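Local coordinates for alpha-glucosidase (Pseudoalteromonas sp. K8, PDB 5HQA), which hydrolyses alpha-glucosidic bonds as a calcium-binding, chloride-activated glycoside hydrolase of family 97, at residues A[171-176]-A[482-487]; A[180-185]-A[231-236]; A[142-147]-A[156-161]. One frame throughout, in Å; residues are numbered along the deposited sequence.

Contact 1: A[171-176]-A[482-487]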
ATOM      1  N   PRO A 171       5.385   2.224   6.548  1.00 13.69           N
ATOM      2  CA  PRO A 171       4.882   2.528   7.899  1.00 13.97           C
ATOM      3  C   PRO A 171       5.569   1.685   8.960  1.00 15.42           C
ATOM      4  O   PRO A 171       5.670   0.456   8.832  1.00 15.48           O
ATOM      5  CB  PRO A 171       3.389   2.183   7.808  1.00 11.41           C
ATOM      6  CG  PRO A 171       3.078   2.272   6.349  1.00 10.74           C
ATOM      7  CD  PRO A 171       4.301   1.752   5.668  1.00 11.27           C
ATOM      8  N   PHE A 172       6.073   2.354   9.983  1.00 10.56           N
ATOM      9  CA  PHE A 172       6.818   1.717  11.063  1.00  9.74           C
ATOM     10  C   PHE A 172       5.931   1.775  12.298  1.00 12.30           C
ATOM     11  O   PHE A 172       5.711   2.859  12.852  1.00 11.07           O
ATOM     12  CB  PHE A 172       8.145   2.435  11.288  1.00  7.97           C
ATOM     13  CG  PHE A 172       8.916   1.929  12.471  1.00 10.43           C
ATOM     14  CD1 PHE A 172       9.207   0.575  12.598  1.00  9.59           C
ATOM     15  CD2 PHE A 172       9.383   2.809  13.440  1.00 12.95           C
ATOM     16  CE1 PHE A 172       9.944   0.105  13.687  1.00 11.80           C
ATOM     17  CE2 PHE A 172      10.117   2.347  14.534  1.00 13.88           C
ATOM     18  CZ  PHE A 172      10.398   0.993  14.653  1.00 12.84           C
ATOM     19  N   THR A 173       5.420   0.616  12.720  1.00 10.03           N
ATOM     20  CA  THR A 173       4.381   0.519  13.741  1.00  8.70           C
ATOM     21  C   THR A 173       4.916  -0.140  15.004  1.00 10.75           C
ATOM     22  O   THR A 173       5.615  -1.156  14.943  1.00 10.16           O
ATOM     23  CB  THR A 173       3.195  -0.281  13.197  1.00  8.27           C
ATOM     24  OG1 THR A 173       2.662   0.410  12.062  1.00 10.09           O
ATOM     25  CG2 THR A 173       2.105  -0.446  14.256  1.00  8.73           C
ATOM     26  N   PHE A 174       4.570   0.428  16.155  1.00 10.58           N
ATOM     27  CA  PHE A 174       4.999  -0.138  17.424  1.00  8.67           C
ATOM     28  C   PHE A 174       3.990   0.254  18.497  1.00 12.81           C
ATOM     29  O   PHE A 174       3.091   1.068  18.267  1.00 11.81           O
ATOM     30  CB  PHE A 174       6.426   0.325  17.772  1.00  8.58           C
ATOM     31  CG  PHE A 174       6.575   1.828  17.848  1.00 12.35           C
ATOM     32  CD1 PHE A 174       6.866   2.569  16.705  1.00 14.97           C
ATOM     33  CD2 PHE A 174       6.425   2.491  19.057  1.00 13.54           C
ATOM     34  CE1 PHE A 174       7.004   3.951  16.778  1.00 15.77           C
ATOM     35  CE2 PHE A 174       6.557   3.865  19.134  1.00 15.42           C
ATOM     36  CZ  PHE A 174       6.846   4.591  17.999  1.00 13.35           C
ATOM     37  N   LYS A 175       4.122  -0.351  19.676  1.00 11.69           N
ATOM     38  CA  LYS A 175       3.306   0.044  20.816  1.00 12.85           C
ATOM     39  C   LYS A 175       4.212   0.259  22.017  1.00 14.36           C
ATOM     40  O   LYS A 175       5.253  -0.389  22.152  1.00 13.08           O
ATOM     41  CB  LYS A 175       2.226  -0.997  21.158  1.00 12.50           C
ATOM     42  CG  LYS A 175       2.768  -2.320  21.636  1.00 16.32           C
ATOM     43  CD  LYS A 175       1.643  -3.225  22.141  1.00 19.62           C
ATOM     44  CE  LYS A 175       2.207  -4.558  22.616  1.00 24.84           C
ATOM     45  NZ  LYS A 175       1.140  -5.491  23.087  1.00 28.49           N
ATOM     46  N   ASN A 176       3.822   1.186  22.887  1.00 13.92           N
ATOM     47  CA  ASN A 176       4.591   1.359  24.107  1.00 12.79           C
ATOM     48  C   ASN A 176       3.956   0.520  25.214  1.00 16.53           C
ATOM     49  O   ASN A 176       2.952  -0.173  25.010  1.00 17.28           O
ATOM     50  CB  ASN A 176       4.747   2.848  24.462  1.00 15.80           C
ATOM     51  CG  ASN A 176       3.450   3.522  24.903  1.00 19.59           C
ATOM     52  OD1 ASN A 176       2.480   2.874  25.286  1.00 18.87           O
ATOM     53  ND2 ASN A 176       3.453   4.859  24.876  1.00 18.52           N
ATOM     54  N   ARG A 482       2.017  -2.308   6.435  1.00 10.26           N
ATOM     55  CA  ARG A 482       1.903  -1.982   5.014  1.00  9.14           C
ATOM     56  C   ARG A 482       0.542  -1.381   4.657  1.00 10.12           C
ATOM     57  O   ARG A 482       0.465  -0.415   3.888  1.00 10.72           O
ATOM     58  CB  ARG A 482       2.166  -3.242   4.184  1.00  8.49           C
ATOM     59  CG  ARG A 482       1.700  -3.154   2.739  1.00  9.37           C
ATOM     60  CD  ARG A 482       2.509  -2.139   1.919  1.00 10.55           C
ATOM     61  NE  ARG A 482       2.021  -2.119   0.539  1.00  9.70           N
ATOM     62  CZ  ARG A 482       0.917  -1.488   0.144  1.00 10.35           C
ATOM     63  NH1 ARG A 482       0.538  -1.546  -1.129  1.00 11.60           N
ATOM     64  NH2 ARG A 482       0.197  -0.791   1.019  1.00  8.60           N
ATOM     65  N   MET A 483      -0.549  -1.935   5.201  1.00  8.98           N
ATOM     66  CA  MET A 483      -1.868  -1.466   4.780  1.00  9.66           C
ATOM     67  C   MET A 483      -2.198  -0.079   5.325  1.00 12.10           C
ATOM     68  O   MET A 483      -3.133   0.558   4.824  1.00 11.91           O
ATOM     69  CB  MET A 483      -2.959  -2.462   5.184  1.00  8.62           C
ATOM     70  CG  MET A 483      -2.821  -3.838   4.527  1.00  8.51           C
ATOM     71  SD  MET A 483      -2.524  -3.814   2.735  1.00 12.95           S
ATOM     72  CE  MET A 483      -4.079  -3.155   2.138  1.00 10.67           C
ATOM     73  N   LEU A 484      -1.460   0.412   6.328  1.00 10.44           N
ATOM     74  CA  LEU A 484      -1.635   1.803   6.739  1.00 10.80           C
ATOM     75  C   LEU A 484      -1.216   2.780   5.644  1.00 13.03           C
ATOM     76  O   LEU A 484      -1.664   3.934   5.648  1.00 14.01           O
ATOM     77  CB  LEU A 484      -0.846   2.087   8.018  1.00 10.22           C
ATOM     78  CG  LEU A 484      -1.153   1.214   9.242  1.00 11.42           C
ATOM     79  CD1 LEU A 484      -0.363   1.726  10.444  1.00 11.27           C
ATOM     80  CD2 LEU A 484      -2.649   1.180   9.556  1.00 10.28           C
ATOM     81  N   ALA A 485      -0.368   2.349   4.708  1.00 11.64           N
ATOM     82  CA  ALA A 485       0.077   3.236   3.640  1.00  9.84           C
ATOM     83  C   ALA A 485      -0.979   3.424   2.562  1.00 12.57           C
ATOM     84  O   ALA A 485      -1.015   4.483   1.930  1.00 13.92           O
ATOM     85  CB  ALA A 485       1.372   2.708   3.015  1.00  9.07           C
ATOM     86  N   GLY A 486      -1.843   2.431   2.337  1.00 12.39           N
ATOM     87  CA  GLY A 486      -2.831   2.494   1.278  1.00 11.41           C
ATOM     88  C   GLY A 486      -3.083   1.128   0.655  1.00 12.43           C
ATOM     89  O   GLY A 486      -2.604   0.102   1.156  1.00 11.76           O
ATOM     90  N   PRO A 487      -3.827   1.090  -0.458  1.00 13.59           N
ATOM     91  CA  PRO A 487      -4.255  -0.205  -1.023  1.00 10.85           C
ATOM     92  C   PRO A 487      -3.088  -1.077  -1.473  1.00 12.75           C
ATOM     93  O   PRO A 487      -2.017  -0.590  -1.844  1.00 12.38           O
ATOM     94  CB  PRO A 487      -5.139   0.195  -2.215  1.00 10.21           C
ATOM     95  CG  PRO A 487      -4.807   1.646  -2.498  1.00 10.42           C
ATOM     96  CD  PRO A 487      -4.434   2.236  -1.162  1.00 11.91           C
TER
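Pro171, which follows a cis peptide bond, presses its ring against Ala485 and Leu484 of the short helix at 482-485, and Thr173 extends the contact along the strand. The ring's CG sits 3.8 Å from the CB of Ala485, while the CB of Pro171 faces the CB of Leu484 at 4.2 Å. Leu484 can be followed outward from there. Its CB meets the proline; its CG, anti to the carbonyl carbon (chi1 -57°), lies farther from the proline than CB does; its methyl CD1 ends 3.7 Å from the OG1 of Thr173 and also packs on the OG of Ser183. The leucine and threonine side chains cross at about a right angle, an apolar tip laid against a hydroxyl that is already engaged, since OG1 of Thr173 is hydrogen-bonded to the OG of Ser183 and to the main-chain O of Phe480. Leu240 and Val241 also touch Leu484. The seam joins two parts of the enzyme: 171-176 belongs to the N-terminal region of the galactose mutarotase-like clan, a beta-rich fold, and 482-487 to the TIM-barrel region. Arg482 turns its CB away from the strand and grips the chain just after its own helix. Its NH1 donates to the O of Pro487 (2.8 Å, 166° at the hydrogen), a partner in the guanidinium plane. Its NH2 reaches the O of Gly486 at 2.9 Å, approaching from above that carbonyl's plane. Gly486 leaves the helix with positive phi (145°), backbone angles that glycine tolerates because it has no CB. NH1 of Arg482 is also hydrogen-bonded to the main-chain O of Glu455, a calcium ligand.

Contact 2: A[180-185]-A[231-236]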
ATOM      1  N   VAL A 180      -0.333   2.156  24.025  1.00 14.21           N
ATOM      2  CA  VAL A 180      -0.545   3.135  22.967  1.00 13.19           C
ATOM      3  C   VAL A 180       0.158   2.665  21.705  1.00 14.17           C
ATOM      4  O   VAL A 180       1.352   2.336  21.731  1.00 13.46           O
ATOM      5  CB  VAL A 180      -0.024   4.510  23.404  1.00 14.37           C
ATOM      6  CG1 VAL A 180      -0.155   5.520  22.257  1.00 12.13           C
ATOM      7  CG2 VAL A 180      -0.756   4.972  24.658  1.00 13.96           C
ATOM      8  N   HIS A 181      -0.572   2.628  20.592  1.00 11.23           N
ATOM      9  CA  HIS A 181       0.003   2.251  19.308  1.00  9.91           C
ATOM     10  C   HIS A 181       0.401   3.487  18.523  1.00 11.98           C
ATOM     11  O   HIS A 181      -0.335   4.477  18.489  1.00 11.70           O
ATOM     12  CB  HIS A 181      -0.970   1.414  18.485  1.00 10.35           C
ATOM     13  CG  HIS A 181      -1.131   0.018  18.996  1.00 13.30           C
ATOM     14  ND1 HIS A 181      -1.593  -0.257  20.266  1.00 14.51           N
ATOM     15  CD2 HIS A 181      -0.870  -1.181  18.419  1.00 12.41           C
ATOM     16  CE1 HIS A 181      -1.628  -1.568  20.445  1.00 14.26           C
ATOM     17  NE2 HIS A 181      -1.198  -2.151  19.338  1.00 13.07           N
ATOM     18  N   ILE A 182       1.560   3.414  17.879  1.00 10.21           N
ATOM     19  CA  ILE A 182       2.113   4.534  17.130  1.00  9.13           C
ATOM     20  C   ILE A 182       2.631   3.997  15.804  1.00 11.55           C
ATOM     21  O   ILE A 182       3.173   2.889  15.744  1.00 11.36           O
ATOM     22  CB  ILE A 182       3.236   5.235  17.924  1.00 10.63           C
ATOM     23  CG1 ILE A 182       2.682   5.776  19.244  1.00 12.38           C
ATOM     24  CG2 ILE A 182       3.884   6.348  17.092  1.00 11.21           C
ATOM     25  CD1 ILE A 182       3.727   6.395  20.149  1.00 16.08           C
ATOM     26  N   SER A 183       2.460   4.775  14.738  1.00  9.87           N
ATOM     27  CA  SER A 183       3.015   4.386  13.448  1.00  8.46           C
ATOM     28  C   SER A 183       3.575   5.616  12.757  1.00 11.50           C
ATOM     29  O   SER A 183       2.887   6.638  12.657  1.00 12.05           O
ATOM     30  CB  SER A 183       1.957   3.719  12.568  1.00  9.79           C
ATOM     31  OG  SER A 183       2.563   3.150  11.418  1.00 10.95           O
ATOM     32  N   ILE A 184       4.808   5.507  12.268  1.00  9.44           N
ATOM     33  CA  ILE A 184       5.503   6.602  11.603  1.00  8.19           C
ATOM     34  C   ILE A 184       5.529   6.319  10.106  1.00 10.72           C
ATOM     35  O   ILE A 184       5.844   5.199   9.686  1.00  9.20           O
ATOM     36  CB  ILE A 184       6.927   6.771  12.164  1.00  9.67           C
ATOM     37  CG1 ILE A 184       6.852   7.054  13.668  1.00 10.04           C
ATOM     38  CG2 ILE A 184       7.685   7.896  11.429  1.00  8.51           C
ATOM     39  CD1 ILE A 184       8.193   6.988  14.353  1.00 11.51           C
ATOM     40  N   HIS A 185       5.213   7.331   9.304  1.00  9.74           N
ATOM     41  CA  HIS A 185       5.176   7.163   7.856  1.00  8.87           C
ATOM     42  C   HIS A 185       5.366   8.550   7.242  1.00 10.27           C
ATOM     43  O   HIS A 185       5.861   9.466   7.909  1.00 12.11           O
ATOM     44  CB  HIS A 185       3.867   6.453   7.463  1.00  8.34           C
ATOM     45  CG  HIS A 185       3.790   6.039   6.024  1.00 11.77           C
ATOM     46  ND1 HIS A 185       4.797   5.346   5.385  1.00 10.80           N
ATOM     47  CD2 HIS A 185       2.806   6.209   5.107  1.00 11.41           C
ATOM     48  CE1 HIS A 185       4.441   5.116   4.134  1.00 10.75           C
ATOM     49  NE2 HIS A 185       3.237   5.627   3.939  1.00 10.39           N
ATOM     50  N   ILE A 231       2.865  10.839  12.160  1.00 11.52           N
ATOM     51  CA  ILE A 231       2.919  10.065  13.394  1.00 10.78           C
ATOM     52  C   ILE A 231       1.480   9.763  13.787  1.00 12.07           C
ATOM     53  O   ILE A 231       0.786  10.625  14.340  1.00 11.04           O
ATOM     54  CB  ILE A 231       3.650  10.804  14.519  1.00 10.06           C
ATOM     55  CG1 ILE A 231       5.039  11.262  14.043  1.00 10.00           C
ATOM     56  CG2 ILE A 231       3.755   9.899  15.742  1.00  9.41           C
ATOM     57  CD1 ILE A 231       5.742  12.219  15.012  1.00 10.95           C
ATOM     58  N   GLN A 232       1.020   8.549  13.499  1.00  9.18           N
ATOM     59  CA  GLN A 232      -0.292   8.122  13.960  1.00  9.60           C
ATOM     60  C   GLN A 232      -0.188   7.644  15.399  1.00 11.09           C
ATOM     61  O   GLN A 232       0.779   6.972  15.771  1.00 11.80           O
ATOM     62  CB  GLN A 232      -0.836   6.997  13.077  1.00  9.89           C
ATOM     63  CG  GLN A 232      -1.139   7.435  11.651  1.00 13.16           C
ATOM     64  CD  GLN A 232      -1.781   6.333  10.838  1.00 15.64           C
ATOM     65  OE1 GLN A 232      -1.199   5.818   9.873  1.00 17.55           O
ATOM     66  NE2 GLN A 232      -2.996   5.974  11.214  1.00 12.15           N
ATOM     67  N   ILE A 233      -1.186   7.992  16.206  1.00 10.08           N
ATOM     68  CA  ILE A 233      -1.203   7.661  17.628  1.00 11.81           C
ATOM     69  C   ILE A 233      -2.618   7.248  17.994  1.00 15.34           C
ATOM     70  O   ILE A 233      -3.569   7.983  17.709  1.00 14.44           O
ATOM     71  CB  ILE A 233      -0.764   8.857  18.499  1.00 12.52           C
ATOM     72  CG1 ILE A 233       0.600   9.396  18.048  1.00 10.17           C
ATOM     73  CG2 ILE A 233      -0.768   8.473  19.981  1.00 12.58           C
ATOM     74  CD1 ILE A 233       0.954  10.757  18.645  1.00 11.39           C
ATOM     75  N   GLY A 234      -2.765   6.096  18.646  1.00 13.40           N
ATOM     76  CA  GLY A 234      -4.084   5.673  19.089  1.00 16.16           C
ATOM     77  C   GLY A 234      -4.026   4.742  20.281  1.00 14.99           C
ATOM     78  O   GLY A 234      -3.018   4.069  20.527  1.00 14.25           O
ATOM     79  N   GLU A 235      -5.139   4.708  21.026  1.00 14.28           N
ATOM     80  CA  GLU A 235      -5.221   3.807  22.176  1.00 17.60           C
ATOM     81  C   GLU A 235      -5.263   2.349  21.750  1.00 18.10           C
ATOM     82  O   GLU A 235      -4.873   1.470  22.526  1.00 20.35           O
ATOM     83  CB  GLU A 235      -6.464   4.068  23.019  1.00 23.24           C
ATOM     84  CG  GLU A 235      -6.832   5.479  23.256  1.00 32.41           C
ATOM     85  CD  GLU A 235      -8.118   5.545  24.030  0.20 38.34           C
ATOM     86  OE1 GLU A 235      -8.041   5.649  25.266  0.54 46.27           O
ATOM     87  OE2 GLU A 235      -9.196   5.438  23.408  0.75 36.97           O
ATOM     88  N   LYS A 236      -5.780   2.074  20.557  1.00 15.45           N
ATOM     89  CA  LYS A 236      -5.993   0.719  20.074  1.00 15.73           C
ATOM     90  C   LYS A 236      -5.334   0.552  18.712  1.00 14.86           C
ATOM     91  O   LYS A 236      -5.228   1.506  17.937  1.00 14.38           O
ATOM     92  CB  LYS A 236      -7.487   0.392  19.932  1.00 19.00           C
ATOM     93  CG  LYS A 236      -8.297   0.489  21.184  1.00 22.79           C
ATOM     94  CD  LYS A 236      -9.776   0.340  20.845  1.00 29.77           C
ATOM     95  CE  LYS A 236     -10.634   0.326  22.103  1.00 38.67           C
ATOM     96  NZ  LYS A 236     -10.192  -0.738  23.052  0.29 38.15           N
TER
HETATM   97  O   HOH W   1       1.383   4.987   9.496  1.00 17.37           O
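Ile182 and Ile231 share one side-chain conformation, CG1 anti to the carbonyl carbon (chi1 -60° and -53°) and CG2 anti to the backbone N; the two side chains lie next to each other pointing the same way, and their CG2 methyls meet at 3.8 Å. Just before the strand, CG1 of Val180 comes within 3.8 Å of CG2 of Ile233, on the isoleucines' face, where Tyr23, Ile25 and Phe27 of strand 22-27 pack on Ile231 and Ile233. The main chains are joined by two reciprocal pairs of hydrogen bonds. His181 N donates to Gly234 O at 2.8 Å, and Gly234 N returns to His181 O at 2.9 Å; Ser183 and Gln232 repeat the pattern, with Gln232 N 2.8 Å from Ser183 O. On the face that carries Ser183 and Gln232, one water bridges the side chains, 2.9 Å from Ser183 OG and donating to Gln232 OE1 at 2.7 Å. Thr173 is a further partner of the serine hydroxyl, and Leu240 O takes a hydrogen bond from Gln232 NE2, so both ends of the amide are engaged. This is regular antiparallel pairing of neighbouring strands, one face apolar and the other partly polar, inside the large sheet of the mutarotase-like N-terminal region.

Contact 3: A[142-147]-A[156-161]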
ATOM      1  N   ALA A 142       7.909  -3.524  18.621  1.00 10.37           N
ATOM      2  CA  ALA A 142       7.793  -3.071  17.241  1.00 10.00           C
ATOM      3  C   ALA A 142       7.570  -4.247  16.290  1.00 11.66           C
ATOM      4  O   ALA A 142       8.036  -5.366  16.532  1.00 11.45           O
ATOM      5  CB  ALA A 142       9.047  -2.294  16.808  1.00  8.43           C
ATOM      6  N   TRP A 143       6.862  -3.971  15.190  1.00  9.40           N
ATOM      7  CA  TRP A 143       6.623  -4.941  14.124  1.00  9.11           C
ATOM      8  C   TRP A 143       7.095  -4.303  12.825  1.00 11.36           C
ATOM      9  O   TRP A 143       6.468  -3.355  12.347  1.00 14.07           O
ATOM     10  CB  TRP A 143       5.143  -5.306  14.043  1.00  9.61           C
ATOM     11  CG  TRP A 143       4.548  -5.746  15.354  1.00 12.00           C
ATOM     12  CD1 TRP A 143       4.554  -7.006  15.868  1.00 11.97           C
ATOM     13  CD2 TRP A 143       3.845  -4.927  16.308  1.00 12.83           C
ATOM     14  NE1 TRP A 143       3.896  -7.027  17.078  1.00 16.58           N
ATOM     15  CE2 TRP A 143       3.448  -5.764  17.366  1.00 14.40           C
ATOM     16  CE3 TRP A 143       3.499  -3.571  16.354  1.00 13.30           C
ATOM     17  CZ2 TRP A 143       2.731  -5.290  18.467  1.00 13.03           C
ATOM     18  CZ3 TRP A 143       2.785  -3.105  17.443  1.00 13.37           C
ATOM     19  CH2 TRP A 143       2.411  -3.963  18.484  1.00 13.03           C
ATOM     20  N   TRP A 144       8.187  -4.806  12.243  1.00  9.93           N
ATOM     21  CA  TRP A 144       8.889  -3.997  11.248  1.00  8.68           C
ATOM     22  C   TRP A 144       9.577  -4.862  10.194  1.00  9.69           C
ATOM     23  O   TRP A 144       9.835  -6.052  10.404  1.00  9.08           O
ATOM     24  CB  TRP A 144       9.927  -3.097  11.936  1.00  8.53           C
ATOM     25  CG  TRP A 144      10.903  -3.868  12.791  1.00  8.87           C
ATOM     26  CD1 TRP A 144      10.741  -4.230  14.103  1.00  9.69           C
ATOM     27  CD2 TRP A 144      12.192  -4.360  12.397  1.00  9.86           C
ATOM     28  NE1 TRP A 144      11.852  -4.913  14.548  1.00 10.00           N
ATOM     29  CE2 TRP A 144      12.757  -5.005  13.522  1.00 11.85           C
ATOM     30  CE3 TRP A 144      12.923  -4.320  11.202  1.00 10.68           C
ATOM     31  CZ2 TRP A 144      14.022  -5.602  13.487  1.00 11.45           C
ATOM     32  CZ3 TRP A 144      14.180  -4.913  11.166  1.00 11.07           C
ATOM     33  CH2 TRP A 144      14.718  -5.544  12.301  1.00 12.94           C
ATOM     34  N   ILE A 145       9.885  -4.235   9.055  1.00  9.13           N
ATOM     35  CA  ILE A 145      10.741  -4.853   8.041  1.00  7.93           C
ATOM     36  C   ILE A 145      12.008  -4.023   7.873  1.00  9.84           C
ATOM     37  O   ILE A 145      11.985  -2.791   8.033  1.00 10.60           O
ATOM     38  CB  ILE A 145      10.025  -5.028   6.688  1.00  8.21           C
ATOM     39  CG1 ILE A 145       9.461  -3.690   6.173  1.00 10.44           C
ATOM     40  CG2 ILE A 145       8.954  -6.132   6.776  1.00  8.56           C
ATOM     41  CD1 ILE A 145       9.328  -3.629   4.642  1.00 13.02           C
ATOM     42  N   PRO A 146      13.130  -4.653   7.547  1.00 10.44           N
ATOM     43  CA  PRO A 146      14.378  -3.901   7.398  1.00  9.87           C
ATOM     44  C   PRO A 146      14.362  -3.062   6.136  1.00 11.25           C
ATOM     45  O   PRO A 146      13.753  -3.424   5.125  1.00 11.54           O
ATOM     46  CB  PRO A 146      15.439  -5.004   7.308  1.00 11.38           C
ATOM     47  CG  PRO A 146      14.681  -6.145   6.630  1.00 11.15           C
ATOM     48  CD  PRO A 146      13.306  -6.092   7.262  1.00  9.90           C
ATOM     49  N   ALA A 147      15.056  -1.936   6.199  1.00  8.87           N
ATOM     50  CA  ALA A 147      15.226  -1.072   5.042  1.00  9.34           C
ATOM     51  C   ALA A 147      16.606  -1.279   4.430  1.00  9.44           C
ATOM     52  O   ALA A 147      17.533  -1.761   5.086  1.00 10.39           O
ATOM     53  CB  ALA A 147      15.045   0.399   5.423  1.00  9.48           C
ATOM     54  N   VAL A 156       9.081 -10.498   5.406  1.00  9.69           N
ATOM     55  CA  VAL A 156       8.111 -10.743   6.472  1.00  9.70           C
ATOM     56  C   VAL A 156       8.459  -9.853   7.660  1.00 10.12           C
ATOM     57  O   VAL A 156       9.612  -9.448   7.847  1.00 10.39           O
ATOM     58  CB  VAL A 156       8.060 -12.234   6.869  1.00  9.18           C
ATOM     59  CG1 VAL A 156       7.691 -13.096   5.659  1.00 11.97           C
ATOM     60  CG2 VAL A 156       9.382 -12.683   7.487  1.00 12.04           C
ATOM     61  N   TYR A 157       7.449  -9.525   8.465  1.00  8.88           N
ATOM     62  CA  TYR A 157       7.631  -8.592   9.569  1.00  9.54           C
ATOM     63  C   TYR A 157       8.289  -9.265  10.766  1.00 11.29           C
ATOM     64  O   TYR A 157       7.994 -10.423  11.095  1.00 12.64           O
ATOM     65  CB  TYR A 157       6.279  -7.971   9.959  1.00 10.98           C
ATOM     66  CG  TYR A 157       5.943  -6.872   8.982  1.00 11.01           C
ATOM     67  CD1 TYR A 157       5.413  -7.176   7.728  1.00 13.13           C
ATOM     68  CD2 TYR A 157       6.247  -5.542   9.269  1.00  9.08           C
ATOM     69  CE1 TYR A 157       5.163  -6.183   6.797  1.00 12.09           C
ATOM     70  CE2 TYR A 157       6.004  -4.539   8.347  1.00 10.70           C
ATOM     71  CZ  TYR A 157       5.456  -4.865   7.113  1.00 11.72           C
ATOM     72  OH  TYR A 157       5.218  -3.878   6.193  1.00 14.79           O
ATOM     73  N   ASN A 158       9.203  -8.530  11.404  1.00  9.39           N
ATOM     74  CA  ASN A 158       9.841  -8.954  12.642  1.00 10.50           C
ATOM     75  C   ASN A 158       9.059  -8.423  13.833  1.00 13.08           C
ATOM     76  O   ASN A 158       8.564  -7.298  13.797  1.00 15.10           O
ATOM     77  CB  ASN A 158      11.271  -8.422  12.721  1.00  8.66           C
ATOM     78  CG  ASN A 158      12.100  -8.815  11.524  1.00 14.85           C
ATOM     79  OD1 ASN A 158      12.703  -7.964  10.864  1.00 21.43           O
ATOM     80  ND2 ASN A 158      12.139 -10.102  11.234  1.00 10.70           N
ATOM     81  N   THR A 159       8.977  -9.227  14.895  1.00  8.53           N
ATOM     82  CA  THR A 159       8.381  -8.818  16.165  1.00  9.12           C
ATOM     83  C   THR A 159       9.515  -8.738  17.178  1.00 10.76           C
ATOM     84  O   THR A 159      10.063  -9.771  17.574  1.00 12.00           O
ATOM     85  CB  THR A 159       7.322  -9.817  16.632  1.00 12.28           C
ATOM     86  OG1 THR A 159       6.330  -9.993  15.612  1.00 11.06           O
ATOM     87  CG2 THR A 159       6.656  -9.332  17.936  1.00 10.73           C
ATOM     88  N   THR A 160       9.908  -7.515  17.564  1.00  9.85           N
ATOM     89  CA  THR A 160      11.059  -7.377  18.461  1.00 10.25           C
ATOM     90  C   THR A 160      10.839  -6.244  19.454  1.00 13.10           C
ATOM     91  O   THR A 160       9.943  -5.409  19.251  1.00 12.92           O
ATOM     92  CB  THR A 160      12.352  -7.069  17.693  1.00 11.07           C
ATOM     93  OG1 THR A 160      12.324  -5.699  17.264  1.00 11.31           O
ATOM     94  CG2 THR A 160      12.529  -7.965  16.470  1.00 11.69           C
ATOM     95  N   PRO A 161      11.642  -6.167  20.518  1.00 13.54           N
ATOM     96  CA  PRO A 161      11.764  -4.902  21.263  1.00 10.71           C
ATOM     97  C   PRO A 161      12.085  -3.750  20.322  1.00 10.56           C
ATOM     98  O   PRO A 161      12.832  -3.910  19.354  1.00 10.95           O
ATOM     99  CB  PRO A 161      12.920  -5.172  22.227  1.00 10.31           C
ATOM    100  CG  PRO A 161      12.861  -6.680  22.450  1.00 13.40           C
ATOM    101  CD  PRO A 161      12.430  -7.258  21.127  1.00 12.81           C
TER
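At one border of the large N-terminal sheet, strands 141-144 and 158-161 pair antiparallel, Ala142 with Thr160 and Trp144 with Asn158, as the two arms of a long-looped hairpin whose connection carries the calcium ligand Glu154. Four main-chain bonds join them, the Ala142 N to Thr160 O bond at 2.8 Å being nearly straight. The CG of Trp144 takes the crowded position between its backbone N and carbonyl carbon (chi1 55°), and the indole NE1 reaches the partner strand. NE1 donates to Thr160 OG1 at 2.9 Å and 171°, with the oxygen in the ring plane. Asn158 lies over one indole face: its CB stands 4.0 Å from the centroid of the five-membered ring, and its OD1 reaches toward the rim, 3.4 Å from CZ3, the amide turned 66° from the indole. Across the hairpin's other side chains, CG2 of Ile145 sits 3.5 Å above the centre of the Tyr157 ring, a CH-pi contact almost exactly on the ring normal. Thr159 meets Trp143 at its edge, OG1 lying 3.5 Å from CD1. Met477 of helix 474-478 touches Trp143, Tyr157 and Thr159. Thr160 OG1 in turn donates to Pro161 O at 2.8 Å; with its own proton committed there, the hydroxyl serves as acceptor for the indole N-H, and this relay probably strengthens both bonds and, with Asn158 over one face, helps to hold the indole in place.

In the fold
All three contacts involve one antiparallel sheet, in which strand 172-175 of contact 1 lies between strand 181-187 of contact 2 and strand 141-144 of contact 3. Contacts 1 and 2 have centres about 8 Å apart, joined by Ile182 N and Phe174 O at 2.8 Å. Contacts 1 and 3 are about 11 Å apart, with Trp143 N 3.1 Å from Thr173 O. Contacts 2 and 3, about 16 Å apart, touch where His181 NE2 is 4.1 Å from Trp143 CH2. Contacts 1 and 3 approach the bound acarbose: the side chain of Arg482 is about 11 Å from the calcium ion and the acarviosine unit, that of Val156 about 9 Å from a glucose unit.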